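Uncharacterized protein (Bacillus thuringiensis serovar kurstaki, PDB 4XHO) is uncharacterised but binds ATP beside a magnesium ion and probably belongs to the actin-like (ParM-type) family of nucleotide-dependent filament proteins. Local coordinates at residues 23-28 / 402-407. The protein carries 2 engineered substitutions. Sequence-based numbering, arbitrary orientation.
Sequences KISFLN and FTSRSY. With ATP (adenosine-5'-triphosphate), chain B.
S25 and S404 mark the closest backbone approach, with S25 CA 5.4 Å from S404 CA. The axes of strand 23-27 and of segment 402-407, the start of helix 402-415, come within 7.1 Å, their directions 41° apart: a helix packed on a β-sheet. Two serines meet across this approach, both with CB directed at the other segment. Their hydroxyls are hydrogen-bonded, S25 OG to S404 OG at 2.7 Å. A chi1 of 48° sets S404 OG between its own backbone N and carbonyl carbon, from where it also bonds Y401 O; S25 OG has S35 OG as a further partner. S404 CB rests on the strand backbone, 3.8 Å from S25 N, while R405 passes alongside, its CG 3.5 Å from S25 OG, before its guanidinium reaches D212 in a salt bridge. K23, further back on the strand, extends to the ATP phosphates, consistent with an actin-like fold: bent at chi3 (-123°), its NZ bonds ATP O1A at 2.7 Å and A400 O, with Y401 in a cation-pi contact. Strand 21-27 runs antiparallel between strands 13-17 and 33-45; the helix lies across these three strands, S404 on D16 and R405 on I33, while F402 and S406 pack against helix 207-210.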
ATOM      1  N   LYS A  23      -2.869   2.549   1.982  1.00 11.04           N
ATOM      2  CA  LYS A  23      -2.172   1.667   2.915  1.00  9.19           C
ATOM      3  C   LYS A  23      -1.899   2.318   4.271  1.00 13.81           C
ATOM      4  O   LYS A  23      -1.561   3.507   4.359  1.00 13.47           O
ATOM      5  CB  LYS A  23      -0.873   1.197   2.310  1.00  8.87           C
ATOM      6  CG  LYS A  23      -1.025   0.625   0.911  1.00 15.81           C
ATOM      7  CD  LYS A  23       0.102  -0.343   0.611  1.00 11.32           C
ATOM      8  CE  LYS A  23       0.846   0.080  -0.615  1.00  8.58           C
ATOM      9  NZ  LYS A  23       2.043  -0.758  -0.785  1.00 13.91           N
ATOM     10  N   ILE A  24      -2.044   1.521   5.326  1.00 13.34           N
ATOM     11  CA  ILE A  24      -1.750   1.956   6.687  1.00 11.86           C
ATOM     12  C   ILE A  24      -0.876   0.941   7.437  1.00 12.26           C
ATOM     13  O   ILE A  24      -1.101  -0.272   7.356  1.00 15.42           O
ATOM     14  CB  ILE A  24      -3.052   2.199   7.467  1.00 12.55           C
ATOM     15  CG1 ILE A  24      -2.760   2.714   8.875  1.00 15.11           C
ATOM     16  CG2 ILE A  24      -3.872   0.940   7.529  1.00 15.17           C
ATOM     17  CD1 ILE A  24      -4.027   3.012   9.684  1.00 14.88           C
ATOM     18  N   SER A  25       0.151   1.437   8.121  1.00 11.17           N
ATOM     19  CA  SER A  25       0.892   0.636   9.109  1.00 11.89           C
ATOM     20  C   SER A  25       0.731   1.334  10.455  1.00 14.35           C
ATOM     21  O   SER A  25       0.905   2.542  10.539  1.00 13.56           O
ATOM     22  CB  SER A  25       2.372   0.499   8.742  1.00 11.43           C
ATOM     23  OG  SER A  25       2.538  -0.160   7.494  1.00 10.89           O
ATOM     24  N   PHE A  26       0.367   0.585  11.492  1.00 12.06           N
ATOM     25  CA  PHE A  26       0.108   1.160  12.814  1.00 13.22           C
ATOM     26  C   PHE A  26       0.585   0.211  13.916  1.00 14.72           C
ATOM     27  O   PHE A  26       0.749  -0.987  13.684  1.00 15.11           O
ATOM     28  CB  PHE A  26      -1.391   1.448  12.996  1.00 13.78           C
ATOM     29  CG  PHE A  26      -2.244   0.202  12.998  1.00 14.57           C
ATOM     30  CD1 PHE A  26      -2.593  -0.424  11.803  1.00 14.54           C
ATOM     31  CD2 PHE A  26      -2.663  -0.366  14.183  1.00 16.44           C
ATOM     32  CE1 PHE A  26      -3.351  -1.582  11.801  1.00 14.81           C
ATOM     33  CE2 PHE A  26      -3.418  -1.524  14.190  1.00 17.55           C
ATOM     34  CZ  PHE A  26      -3.760  -2.138  12.997  1.00 16.70           C
ATOM     35  N   LEU A  27       0.778   0.745  15.118  1.00 17.68           N
ATOM     36  CA  LEU A  27       1.071  -0.078  16.284  1.00 19.54           C
ATOM     37  C   LEU A  27      -0.179  -0.678  16.885  1.00 20.90           C
ATOM     38  O   LEU A  27      -1.062   0.051  17.336  1.00 24.22           O
ATOM     39  CB  LEU A  27       1.763   0.738  17.357  1.00 20.96           C
ATOM     40  CG  LEU A  27       3.167   1.208  17.036  1.00 20.34           C
ATOM     41  CD1 LEU A  27       3.721   1.839  18.279  1.00 22.28           C
ATOM     42  CD2 LEU A  27       3.996   0.030  16.609  1.00 19.98           C
ATOM     43  N   ASN A  28      -0.266  -1.999  16.924  1.00 20.19           N
ATOM     44  CA  ASN A  28      -1.365  -2.619  17.650  1.00 22.21           C
ATOM     45  C   ASN A  28      -1.126  -2.582  19.160  1.00 24.59           C
ATOM     46  O   ASN A  28      -0.175  -1.966  19.632  1.00 24.55           O
ATOM     47  CB  ASN A  28      -1.596  -4.058  17.169  1.00 22.83           C
ATOM     48  CG  ASN A  28      -0.350  -4.921  17.253  1.00 23.36           C
ATOM     49  OD1 ASN A  28       0.504  -4.728  18.122  1.00 24.31           O
ATOM     50  ND2 ASN A  28      -0.242  -5.881  16.341  1.00 22.92           N
ATOM     51  N   PHE A 402       6.457  -0.956   2.805  1.00 10.07           N
ATOM     52  CA  PHE A 402       7.693  -0.257   3.138  1.00 10.37           C
ATOM     53  C   PHE A 402       7.499   1.226   3.441  1.00 10.36           C
ATOM     54  O   PHE A 402       7.878   1.715   4.506  1.00 11.01           O
ATOM     55  CB  PHE A 402       8.688  -0.408   1.997  1.00 10.74           C
ATOM     56  CG  PHE A 402       9.994   0.238   2.266  1.00 14.29           C
ATOM     57  CD1 PHE A 402      10.993  -0.449   2.929  1.00 12.79           C
ATOM     58  CD2 PHE A 402      10.231   1.541   1.869  1.00 12.36           C
ATOM     59  CE1 PHE A 402      12.206   0.154   3.184  1.00 13.95           C
ATOM     60  CE2 PHE A 402      11.436   2.144   2.126  1.00 13.18           C
ATOM     61  CZ  PHE A 402      12.425   1.445   2.788  1.00 14.14           C
ATOM     62  N   THR A 403       6.920   1.951   2.498  1.00  7.45           N
ATOM     63  CA  THR A 403       6.633   3.360   2.717  1.00  7.68           C
ATOM     64  C   THR A 403       5.708   3.641   3.941  1.00  7.49           C
ATOM     65  O   THR A 403       5.962   4.582   4.696  1.00  8.11           O
ATOM     66  CB  THR A 403       6.001   3.967   1.464  1.00  7.96           C
ATOM     67  OG1 THR A 403       6.917   3.821   0.382  1.00  8.42           O
ATOM     68  CG2 THR A 403       5.679   5.450   1.677  1.00  8.41           C
ATOM     69  N   SER A 404       4.641   2.866   4.137  1.00  7.69           N
ATOM     70  CA  SER A 404       3.774   3.152   5.279  1.00  7.87           C
ATOM     71  C   SER A 404       4.571   2.863   6.543  1.00  8.32           C
ATOM     72  O   SER A 404       4.567   3.664   7.489  1.00  9.10           O
ATOM     73  CB  SER A 404       2.460   2.355   5.246  1.00  8.02           C
ATOM     74  OG  SER A 404       2.662   0.975   4.993  1.00  8.10           O
ATOM     75  N   ARG A 405       5.295   1.747   6.535  1.00  7.74           N
ATOM     76  CA  ARG A 405       6.174   1.412   7.647  1.00  8.77           C
ATOM     77  C   ARG A 405       7.182   2.539   7.962  1.00  9.55           C
ATOM     78  O   ARG A 405       7.408   2.846   9.134  1.00 10.57           O
ATOM     79  CB  ARG A 405       6.895   0.097   7.364  1.00  8.94           C
ATOM     80  CG  ARG A 405       5.953  -1.105   7.441  1.00  8.89           C
ATOM     81  CD  ARG A 405       6.583  -2.389   6.877  1.00  9.19           C
ATOM     82  NE  ARG A 405       7.735  -2.761   7.686  1.00 10.33           N
ATOM     83  CZ  ARG A 405       7.641  -3.426   8.832  1.00 11.54           C
ATOM     84  NH1 ARG A 405       6.456  -3.814   9.265  1.00 11.99           N
ATOM     85  NH2 ARG A 405       8.732  -3.719   9.535  1.00 12.90           N
ATOM     86  N   SER A 406       7.764   3.166   6.939  1.00  9.32           N
ATOM     87  CA  SER A 406       8.704   4.253   7.180  1.00 10.32           C
ATOM     88  C   SER A 406       8.037   5.441   7.876  1.00 10.80           C
ATOM     89  O   SER A 406       8.573   6.017   8.851  1.00 12.03           O
ATOM     90  CB  SER A 406       9.343   4.718   5.875  1.00 10.26           C
ATOM     91  OG  SER A 406      10.392   3.844   5.504  1.00 10.57           O
ATOM     92  N   TYR A 407       6.866   5.798   7.364  1.00 11.68           N
ATOM     93  CA  TYR A 407       6.084   6.863   7.958  1.00 12.29           C
ATOM     94  C   TYR A 407       5.734   6.553   9.415  1.00 13.00           C
ATOM     95  O   TYR A 407       5.785   7.430  10.263  1.00 17.28           O
ATOM     96  CB  TYR A 407       4.817   7.089   7.161  1.00 11.51           C
ATOM     97  CG  TYR A 407       5.009   7.565   5.739  1.00 11.17           C
ATOM     98  CD1 TYR A 407       6.252   7.986   5.261  1.00 11.77           C
ATOM     99  CD2 TYR A 407       3.924   7.611   4.873  1.00 10.54           C
ATOM    100  CE1 TYR A 407       6.396   8.428   3.949  1.00 11.78           C
ATOM    101  CE2 TYR A 407       4.058   8.047   3.573  1.00 10.50           C
ATOM    102  CZ  TYR A 407       5.282   8.456   3.119  1.00 11.14           C
ATOM    103  OH  TYR A 407       5.357   8.887   1.827  1.00 11.58           O
TER
HETATM  104  PG  ATP B 500       0.925   2.095  -6.434  1.00 51.99           P
HETATM  105  O1G ATP B 500       0.450   2.060  -7.869  1.00 50.12           O
HETATM  106  O2G ATP B 500      -0.006   2.800  -5.464  1.00 55.00           O
HETATM  107  O3G ATP B 500       2.397   2.435  -6.277  1.00 53.61           O
HETATM  108  PB  ATP B 500       0.618  -0.015  -4.511  1.00 24.86           P
HETATM  109  O1B ATP B 500      -0.857  -0.170  -4.256  1.00 26.81           O
HETATM  110  O2B ATP B 500       1.536   0.708  -3.548  1.00 21.38           O
HETATM  111  O3B ATP B 500       0.872   0.556  -5.990  1.00 16.56           O
HETATM  112  PA  ATP B 500       1.961  -2.445  -3.932  1.00 24.56           P
HETATM  113  O1A ATP B 500       1.206  -2.604  -2.626  1.00 19.63           O
HETATM  114  O2A ATP B 500       3.356  -1.894  -3.933  1.00 19.50           O
HETATM  115  O3A ATP B 500       1.134  -1.491  -4.914  1.00 17.97           O
HETATM  116  O5' ATP B 500       1.959  -3.820  -4.756  1.00 25.57           O
HETATM  117  C5' ATP B 500       2.435  -3.841  -6.097  1.00 23.46           C
HETATM  118  C4' ATP B 500       2.175  -5.225  -6.673  1.00 25.16           C
HETATM  119  O4' ATP B 500       2.747  -6.257  -5.855  1.00 22.35           O
HETATM  120  C3' ATP B 500       0.678  -5.468  -6.716  1.00 25.51           C
HETATM  121  O3' ATP B 500       0.353  -6.068  -7.970  1.00 22.42           O
HETATM  122  C2' ATP B 500       0.434  -6.425  -5.564  1.00 23.56           C
HETATM  123  O2' ATP B 500      -0.751  -7.195  -5.760  1.00 25.11           O
HETATM  124  C1' ATP B 500       1.729  -7.221  -5.567  1.00 19.88           C
HETATM  125  N9  ATP B 500       2.035  -7.900  -4.293  1.00 19.16           N
HETATM  126  C8  ATP B 500       1.942  -7.375  -3.063  1.00 19.66           C
HETATM  127  N7  ATP B 500       2.319  -8.272  -2.112  1.00 18.13           N
HETATM  128  C5  ATP B 500       2.650  -9.405  -2.745  1.00 20.57           C
HETATM  129  C6  ATP B 500       3.131 -10.743  -2.337  1.00 24.33           C
HETATM  130  N6  ATP B 500       3.324 -11.041  -1.036  1.00 26.41           N
HETATM  131  N1  ATP B 500       3.363 -11.645  -3.306  1.00 25.76           N
HETATM  132  C2  ATP B 500       3.166 -11.348  -4.606  1.00 26.19           C
HETATM  133  N3  ATP B 500       2.737 -10.158  -5.057  1.00 22.39           N
HETATM  134  C4  ATP B 500       2.461  -9.158  -4.184  1.00 22.05           C